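Local atomic coordinates of 5'-nucleotidase SurE (Aquifex aeolicus, PDB entry 2WQK), a protein that probably removes the phosphate from nucleoside 5'-monophosphates, using one divalent metal cation per subunit. Residues T3-N8 and D87-G92; G96-E101 and A124-G129; L160-P165 and V226-L231. All blocks are in the same frame, centred on the assembly; numbering follows the deposited sequence. Where two conformers were deposited one is given.

In the fold
All three contacts reach one mixed sheet. Contacts 1 and 3 are buried strand pairs, parallel in contact 1 and antiparallel in contact 3. Contact 2 is partly buried and sets a loop against strand 122-128. That strand lies between strands 88-94 and 158-165, so it joins the three contacts: S91 O of contact 1 probably accepts from F125 N, and N163 of contact 3 meets P97 and S126. Contact 1 is held by backbone bonds, apolar side chains and one carboxylate bond at its edge. Contact 3 adds a polar face with two waters. Contact 2 has a single direct hydrogen bond between its segments, a small apolar cluster, and a sulfate ion bound by N98.

Contact 1 of 3, residues T3-N8 and D87-G92; sequences TFLLVN and DLVLSG
L5 and V7 of strand 3-7 pair with V89 and S91 of strand 88-94 in the middle of the parallel part of the sheet, the Rossmann-like core of the SurE fold. The bonding is regular. L5 N donates to L88 O (3.0 Å) and L5 O accepts from L90 N (2.9 Å), so L5 straddles V89. V7 straddles S91 in the same way, through L90 O and G92 N. The N-terminal end of the pair is closed differently. D87 N donates to T3 O (2.8 Å), and D87 OD2 returns to take T3 N at 2.8 Å. That N-H meets the anti side of the carboxylate, 24° out of its plane.

F4, L6, L88 and L90 share one face. The F4 and L88 side chains lie side by side, pointing the same way, while L90 CD1 comes up to F4 CB at 4.0 Å. L6 has CG anti to its backbone N (chi1 175°), and a chi2 of 56° then brings its CD1 to L90 CB at 3.9 Å. Helices 15-24 and 135-152 pack over this face. On the other face V7 CG2 touches S91 OG (3.6 Å), whose hydroxyl is hydrogen-bonded to T108 O. N8 ND2 is bonded to G11 O, close to the metal-binding D10. The middle of the contact thus relies on backbone bonds and carbon packing. A carboxylate bond closes the D87 end, while at the other end N8 and S91 use their polar groups outside the pair.

Contact 2 of 3, residues G96-E101 and A124-G129; sequences GPNLGE and AFSAFG. With SO4 (sulfate ion), chain C.
N98 and S126 make the one direct hydrogen bond between the loop 96-101 and strand 122-128. N98 ND2 donates to S126 OG at 2.9 Å. The bond is nearly straight (170°), and the hydroxyl oxygen lies close to the amide plane. The same ND2 also donates to O3 of a sulfate ion at 3.2 Å, a more bent bond (137°). Two acceptors therefore hold this amino group and limit the turning of the amide. N98 CG lies anti to its carbonyl carbon (chi1 -77°), which brings the amide carbon near both S126 OG and sulfate O3. The backbone of N98 is fixed as well, by bonds to N161 and N163 of the next strand. S126 CB also lies 3.3 Å from G96 O, which accepts a hydrogen bond from N94 ND2.

This loop follows strand 88-94 and runs past the metal site, where N94 binds a sodium ion in this crystal. The sulfate probably comes from the crystallisation liquor. It is also held by S106, T108 and the backbone N of G107 at the start of helix 107-117, which is consistent with a pocket for the substrate phosphate.

The apolar contacts gather on F128. P97 CB meets the edge of its ring, in plane, at 3.9 Å from CD1. L99 CD1 approaches the same F128 CD1 at 3.8 Å, and the two side chains cross at about a right angle. V221 and L222 of helix 217-222 also touch F128.

Contact 3 of 3, residues L160-P165 and V226-L231; sequences LNVNIP and VSVTPL
The carboxamides of N161 and N163 are the flat groups here, and they meet S227 and T229 through water. No side chain of 226-231 packs closely over a face of either amide. N163 ND2 donates to water 1 at 3.0 Å, and S227 OG lies 2.7 Å from the same water. N161 ND2 donates to water 2 at 2.9 Å, and T229 OG1 is 2.7 Å from water 2. N161 CB touches L231 CD1. Direct bonds hold these groups too. N161 ND2 and N163 OD1 bind the backbone of N98, and S227 OG and T229 OG1 both bond to T178 OG1.

The strands 158-165 and 225-232 run antiparallel. N161 with T229 and N163 with S227 are hydrogen-bonded pairs. T229 N donates to N161 O at 2.9 Å and 175°. Water 1 donates to the same N161 O at 2.8 Å, which gives this carbonyl two donors.

The other face is aliphatic. V162 CG1, anti to the backbone N (chi1 -179°), reaches V226 CG1 at 3.7 Å, and V162 CG2 lies 4.1 Å from V228 CG2. V162 and V228 point the same way, side by side. An alanine in place of V162 would probably leave the methyls of V226 and V228 without these partners and open a gap next to I145 of helix 135-152. Beyond V228, L160 and P230 continue the face and pack on I244 of the second subunit.

The sheet therefore has two unlike sides at this point. The valine side buries carbon, while the asparagine side gives its polar groups waters and partners and ties the strand to the N98 loop beside the metal site.

Contact 1 of 3, residues T3-N8 and D87-G92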
loop_
_atom_site.group_PDB
_atom_site.type_symbol
_atom_site.label_atom_id
_atom_site.label_comp_id
_atom_site.label_asym_id
_atom_site.label_seq_id
_atom_site.Cartn_x
_atom_site.Cartn_y
_atom_site.Cartn_z
ATOM N N THR A 3 30.307 -19.256 -0.565
ATOM C CA THR A 3 29.038 -18.932 -1.181
ATOM C C THR A 3 28.370 -17.863 -0.329
ATOM O O THR A 3 28.393 -17.967 0.926
ATOM C CB THR A 3 28.125 -20.187 -1.310
ATOM O OG1 THR A 3 28.778 -21.184 -2.118
ATOM C CG2 THR A 3 26.735 -19.858 -1.875
ATOM N N PHE A 4 27.828 -16.851 -1.014
ATOM C CA PHE A 4 27.126 -15.753 -0.334
ATOM C C PHE A 4 25.689 -15.713 -0.808
ATOM O O PHE A 4 25.419 -15.802 -1.993
ATOM C CB PHE A 4 27.775 -14.412 -0.656
ATOM C CG PHE A 4 29.275 -14.465 -0.636
ATOM C CD1 PHE A 4 29.943 -14.762 0.521
ATOM C CD2 PHE A 4 30.021 -14.254 -1.798
ATOM C CE1 PHE A 4 31.314 -14.839 0.556
ATOM C CE2 PHE A 4 31.399 -14.328 -1.743
ATOM C CZ PHE A 4 32.028 -14.624 -0.582
ATOM N N LEU A 5 24.756 -15.526 0.147
ATOM C CA LEU A 5 23.359 -15.274 -0.176
ATOM C C LEU A 5 23.191 -13.749 -0.027
ATOM O O LEU A 5 23.355 -13.221 1.073
ATOM C CB LEU A 5 22.437 -16.013 0.799
ATOM C CG LEU A 5 20.935 -15.759 0.611
ATOM C CD1 LEU A 5 20.516 -16.054 -0.787
ATOM C CD2 LEU A 5 20.106 -16.570 1.635
ATOM N N LEU A 6 22.895 -13.083 -1.136
ATOM C CA LEU A 6 22.837 -11.630 -1.214
ATOM C C LEU A 6 21.412 -11.210 -1.485
ATOM O O LEU A 6 20.775 -11.647 -2.459
ATOM C CB LEU A 6 23.749 -11.147 -2.359
ATOM C CG LEU A 6 23.733 -9.650 -2.690
ATOM C CD1 LEU A 6 24.059 -8.783 -1.474
ATOM C CD2 LEU A 6 24.668 -9.314 -3.856
ATOM N N VAL A 7 20.904 -10.334 -0.612
ATOM C CA VAL A 7 19.541 -9.829 -0.697
ATOM C C VAL A 7 19.611 -8.309 -0.618
ATOM O O VAL A 7 20.662 -7.725 -0.338
ATOM C CB VAL A 7 18.655 -10.388 0.452
ATOM C CG1 VAL A 7 18.754 -11.916 0.475
ATOM C CG2 VAL A 7 19.033 -9.768 1.812
ATOM N N ASN A 8 18.472 -7.662 -0.850
ATOM C CA ASN A 8 18.369 -6.238 -0.560
ATOM C C ASN A 8 16.899 -5.870 -0.317
ATOM O O ASN A 8 16.031 -6.755 -0.281
ATOM C CB ASN A 8 19.014 -5.346 -1.623
ATOM C CG ASN A 8 18.129 -5.142 -2.864
ATOM O OD1 ASN A 8 17.170 -5.883 -3.086
ATOM N ND2 ASN A 8 18.489 -4.154 -3.707
ATOM N N ASP A 87 28.314 -19.162 3.441
ATOM C CA ASP A 87 29.303 -18.628 4.339
ATOM C C ASP A 87 28.821 -17.341 5.002
ATOM O O ASP A 87 29.173 -17.080 6.169
ATOM C CB ASP A 87 30.627 -18.410 3.608
ATOM C CG ASP A 87 31.218 -19.724 3.137
ATOM O OD1 ASP A 87 31.977 -20.295 3.934
ATOM O OD2 ASP A 87 30.850 -20.236 2.053
ATOM N N LEU A 88 28.099 -16.543 4.231
ATOM C CA LEU A 88 27.554 -15.268 4.712
ATOM C C LEU A 88 26.227 -14.972 4.043
ATOM O O LEU A 88 25.970 -15.403 2.918
ATOM C CB LEU A 88 28.480 -14.070 4.386
ATOM C CG LEU A 88 29.874 -14.000 5.025
ATOM C CD1 LEU A 88 30.815 -13.008 4.297
ATOM C CD2 LEU A 88 29.791 -13.623 6.474
ATOM N N VAL A 89 25.368 -14.264 4.807
ATOM C CA VAL A 89 24.226 -13.579 4.247
ATOM C C VAL A 89 24.593 -12.103 4.227
ATOM O O VAL A 89 25.075 -11.552 5.247
ATOM C CB VAL A 89 22.925 -13.787 5.090
ATOM C CG1 VAL A 89 21.879 -12.790 4.641
ATOM C CG2 VAL A 89 22.486 -15.266 4.989
ATOM N N LEU A 90 24.413 -11.473 3.062
ATOM C CA LEU A 90 24.782 -10.066 2.838
ATOM C C LEU A 90 23.544 -9.357 2.350
ATOM O O LEU A 90 22.761 -9.919 1.613
ATOM C CB LEU A 90 25.877 -9.985 1.748
ATOM C CG LEU A 90 27.145 -10.790 2.097
ATOM C CD1 LEU A 90 28.142 -10.767 0.921
ATOM C CD2 LEU A 90 27.831 -10.320 3.369
ATOM N N SER A 91 23.355 -8.124 2.812
ATOM C CA SER A 91 22.183 -7.360 2.444
ATOM C C SER A 91 22.588 -5.944 2.075
ATOM O O SER A 91 23.232 -5.268 2.858
ATOM C CB SER A 91 21.233 -7.303 3.662
ATOM O OG SER A 91 20.036 -6.664 3.327
ATOM N N GLY A 92 22.239 -5.536 0.871
ATOM C CA GLY A 92 22.610 -4.213 0.366
ATOM C C GLY A 92 23.136 -4.305 -1.057
ATOM O O GLY A 92 22.876 -5.290 -1.757
#

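Contact 2 of 3, residues G96-E101 and A124-G129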
loop_
_atom_site.group_PDB
_atom_site.type_symbol
_atom_site.label_atom_id
_atom_site.label_comp_id
_atom_site.label_asym_id
_atom_site.label_seq_id
_atom_site.Cartn_x
_atom_site.Cartn_y
_atom_site.Cartn_z
ATOM N N GLY A 96 20.875 4.525 0.465
ATOM C CA GLY A 96 20.744 5.482 1.541
ATOM C C GLY A 96 21.229 4.844 2.825
ATOM O O GLY A 96 21.406 3.619 2.899
ATOM N N PRO A 97 21.507 5.666 3.837
ATOM C CA PRO A 97 22.078 5.164 5.079
ATOM C C PRO A 97 21.108 4.443 5.996
ATOM O O PRO A 97 19.886 4.633 5.893
ATOM C CB PRO A 97 22.600 6.419 5.769
ATOM C CG PRO A 97 21.687 7.475 5.269
ATOM C CD PRO A 97 21.288 7.117 3.850
ATOM N N ASN A 98 21.677 3.641 6.897
ATOM C CA ASN A 98 20.936 3.044 8.006
ATOM C C ASN A 98 21.749 3.190 9.284
ATOM O O ASN A 98 22.594 2.336 9.623
ATOM C CB ASN A 98 20.627 1.600 7.668
ATOM C CG ASN A 98 19.485 1.496 6.680
ATOM O OD1 ASN A 98 18.348 1.912 6.977
ATOM N ND2 ASN A 98 19.770 0.965 5.479
ATOM N N LEU A 99 21.549 4.347 9.933
ATOM C CA LEU A 99 22.324 4.777 11.063
ATOM C C LEU A 99 21.442 4.983 12.296
ATOM O O LEU A 99 20.242 5.290 12.203
ATOM C CB LEU A 99 22.970 6.136 10.737
ATOM C CG LEU A 99 23.990 6.076 9.613
ATOM C CD1 LEU A 99 24.203 7.463 8.975
ATOM C CD2 LEU A 99 25.321 5.477 10.073
ATOM N N GLY A 100 22.089 4.854 13.438
ATOM C CA GLY A 100 21.477 5.277 14.684
ATOM C C GLY A 100 20.182 4.558 14.984
ATOM O O GLY A 100 19.995 3.376 14.692
ATOM N N GLU A 101 19.249 5.324 15.523
ATOM C CA GLU A 101 17.957 4.803 15.967
ATOM C C GLU A 101 17.145 4.209 14.858
ATOM O O GLU A 101 16.293 3.298 15.050
ATOM C CB GLU A 101 17.119 5.937 16.592
ATOM C CG GLU A 101 17.692 6.485 17.864
ATOM C CD GLU A 101 17.950 5.411 18.911
ATOM O OE1 GLU A 101 17.482 4.260 18.744
ATOM O OE2 GLU A 101 18.626 5.724 19.914
ATOM N N ALA A 124 25.033 -6.172 6.815
ATOM C CA ALA A 124 24.213 -5.190 6.064
ATOM C C ALA A 124 25.161 -4.076 5.569
ATOM O O ALA A 124 26.012 -3.637 6.355
ATOM C CB ALA A 124 23.129 -4.549 6.963
ATOM N N PHE A 125 24.969 -3.615 4.317
ATOM C CA PHE A 125 25.760 -2.517 3.770
ATOM C C PHE A 125 24.792 -1.457 3.257
ATOM O O PHE A 125 23.868 -1.764 2.487
ATOM C CB PHE A 125 26.540 -3.025 2.544
ATOM C CG PHE A 125 27.576 -4.094 2.857
ATOM C CD1 PHE A 125 28.800 -3.743 3.412
ATOM C CD2 PHE A 125 27.366 -5.425 2.528
ATOM C CE1 PHE A 125 29.769 -4.708 3.674
ATOM C CE2 PHE A 125 28.351 -6.386 2.785
ATOM C CZ PHE A 125 29.522 -6.025 3.345
ATOM N N SER A 126 25.057 -0.207 3.643
ATOM C CA SER A 126 24.255 0.947 3.227
ATOM C C SER A 126 25.181 2.093 2.825
ATOM O O SER A 126 26.223 2.271 3.429
ATOM C CB SER A 126 23.358 1.399 4.390
ATOM O OG SER A 126 22.503 0.341 4.764
ATOM N N ALA A 127 24.758 2.830 1.789
ATOM C CA ALA A 127 25.471 4.012 1.277
ATOM C C ALA A 127 25.025 5.300 1.990
ATOM O O ALA A 127 23.836 5.625 1.975
ATOM C CB ALA A 127 25.209 4.155 -0.248
ATOM N N PHE A 128 25.986 6.031 2.539
ATOM C CA PHE A 128 25.725 7.324 3.167
ATOM C C PHE A 128 25.887 8.381 2.096
ATOM O O PHE A 128 26.990 8.914 1.863
ATOM C CB PHE A 128 26.664 7.582 4.335
ATOM C CG PHE A 128 26.470 8.944 4.983
ATOM C CD1 PHE A 128 25.327 9.201 5.745
ATOM C CD2 PHE A 128 27.438 9.923 4.887
ATOM C CE1 PHE A 128 25.126 10.385 6.375
ATOM C CE2 PHE A 128 27.249 11.138 5.528
ATOM C CZ PHE A 128 26.096 11.365 6.266
ATOM N N GLY A 129 24.774 8.594 1.413
ATOM C CA GLY A 129 24.655 9.572 0.323
ATOM C C GLY A 129 23.197 9.664 -0.054
ATOM O O GLY A 129 22.367 8.812 0.345
HETATM S S SO4 C . 15.888 0.265 3.895
HETATM O O1 SO4 C . 16.146 1.641 3.472
HETATM O O2 SO4 C . 15.611 -0.529 2.656
HETATM O O3 SO4 C . 17.034 -0.307 4.503
HETATM O O4 SO4 C . 14.706 0.173 4.810
#

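Contact 3 of 3, residues L160-P165 and V226-L231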
loop_
_atom_site.group_PDB
_atom_site.type_symbol
_atom_site.label_atom_id
_atom_site.label_comp_id
_atom_site.label_asym_id
_atom_site.label_seq_id
_atom_site.Cartn_x
_atom_site.Cartn_y
_atom_site.Cartn_z
ATOM N N LEU A 160 26.730 -7.524 11.602
ATOM C CA LEU A 160 27.355 -6.234 11.350
ATOM C C LEU A 160 26.468 -5.309 10.519
ATOM O O LEU A 160 25.900 -5.715 9.527
ATOM C CB LEU A 160 28.707 -6.416 10.639
ATOM C CG LEU A 160 29.702 -7.321 11.353
ATOM C CD1 LEU A 160 31.000 -7.408 10.495
ATOM C CD2 LEU A 160 30.017 -6.881 12.776
ATOM N N ASN A 161 26.477 -4.040 10.916
ATOM C CA ASN A 161 25.811 -2.973 10.215
ATOM C C ASN A 161 26.825 -1.970 9.682
ATOM O O ASN A 161 27.531 -1.357 10.460
ATOM C CB ASN A 161 24.797 -2.225 11.081
ATOM C CG ASN A 161 23.967 -1.290 10.251
ATOM O OD1 ASN A 161 23.489 -1.669 9.159
ATOM N ND2 ASN A 161 23.815 -0.032 10.725
ATOM N N VAL A 162 26.980 -1.951 8.345
ATOM C CA VAL A 162 28.071 -1.168 7.716
ATOM C C VAL A 162 27.485 -0.036 6.906
ATOM O O VAL A 162 26.564 -0.260 6.107
ATOM C CB VAL A 162 28.935 -2.076 6.811
ATOM C CG1 VAL A 162 30.086 -1.272 6.176
ATOM C CG2 VAL A 162 29.477 -3.276 7.603
ATOM N N ASN A 163 27.990 1.191 7.131
ATOM C CA ASN A 163 27.606 2.345 6.308
ATOM C C ASN A 163 28.883 2.884 5.672
ATOM O O ASN A 163 29.906 3.020 6.364
ATOM C CB ASN A 163 26.931 3.440 7.139
ATOM C CG ASN A 163 25.480 3.096 7.453
ATOM O OD1 ASN A 163 24.560 3.593 6.787
ATOM N ND2 ASN A 163 25.272 2.227 8.494
ATOM N N ILE A 164 28.785 3.208 4.388
ATOM C CA ILE A 164 29.961 3.671 3.625
ATOM C C ILE A 164 29.686 5.043 3.051
ATOM O O ILE A 164 28.697 5.240 2.376
ATOM C CB ILE A 164 30.303 2.715 2.464
ATOM C CG1 ILE A 164 30.372 1.250 2.913
ATOM C CG2 ILE A 164 31.594 3.158 1.744
ATOM C CD1 ILE A 164 28.994 0.484 2.769
ATOM N N PRO A 165 30.586 6.005 3.311
ATOM C CA PRO A 165 30.454 7.324 2.684
ATOM C C PRO A 165 30.465 7.283 1.155
ATOM O O PRO A 165 31.110 6.423 0.564
ATOM C CB PRO A 165 31.733 8.055 3.137
ATOM C CG PRO A 165 32.313 7.358 4.201
ATOM C CD PRO A 165 31.761 5.927 4.182
ATOM N N VAL A 226 34.361 4.573 6.868
ATOM C CA VAL A 226 33.373 3.495 6.918
ATOM C C VAL A 226 33.056 3.240 8.391
ATOM O O VAL A 226 33.947 3.251 9.253
ATOM C CB VAL A 226 33.909 2.211 6.283
ATOM C CG1 VAL A 226 32.893 1.067 6.420
ATOM C CG2 VAL A 226 34.224 2.483 4.807
ATOM N N SER A 227 31.757 3.054 8.675
ATOM C CA SER A 227 31.285 2.665 9.993
ATOM C C SER A 227 30.906 1.195 9.988
ATOM O O SER A 227 30.099 0.788 9.159
ATOM C CB SER A 227 30.013 3.456 10.316
ATOM O OG SER A 227 29.330 2.913 11.428
ATOM N N VAL A 228 31.423 0.449 10.961
ATOM C CA VAL A 228 30.997 -0.943 11.171
ATOM C C VAL A 228 30.536 -1.065 12.627
ATOM O O VAL A 228 31.343 -0.966 13.532
ATOM C CB VAL A 228 32.130 -1.956 10.901
ATOM C CG1 VAL A 228 31.613 -3.372 11.127
ATOM C CG2 VAL A 228 32.776 -1.778 9.488
ATOM N N THR A 229 29.221 -1.291 12.831
ATOM C CA THR A 229 28.669 -1.435 14.172
ATOM C C THR A 229 28.265 -2.908 14.383
ATOM O O THR A 229 27.501 -3.448 13.589
ATOM C CB THR A 229 27.392 -0.601 14.351
ATOM O OG1 THR A 229 27.651 0.772 14.019
ATOM C CG2 THR A 229 26.825 -0.729 15.803
ATOM N N PRO A 230 28.756 -3.521 15.470
ATOM C CA PRO A 230 28.311 -4.869 15.829
ATOM C C PRO A 230 26.987 -4.710 16.592
ATOM O O PRO A 230 26.925 -4.006 17.619
ATOM C CB PRO A 230 29.410 -5.394 16.751
ATOM C CG PRO A 230 29.959 -4.169 17.414
ATOM C CD PRO A 230 29.727 -2.990 16.460
ATOM N N LEU A 231 25.949 -5.345 16.075
ATOM C CA LEU A 231 24.605 -5.278 16.677
ATOM C C LEU A 231 24.295 -6.590 17.378
ATOM O O LEU A 231 24.608 -7.682 16.870
ATOM C CB LEU A 231 23.561 -5.079 15.581
ATOM C CG LEU A 231 23.649 -3.809 14.725
ATOM C CD1 LEU A 231 22.580 -3.761 13.607
ATOM C CD2 LEU A 231 23.549 -2.569 15.652
HETATM O O HOH W 1 27.254 1.448 10.539
HETATM O O HOH W 2 25.476 1.547 12.571
#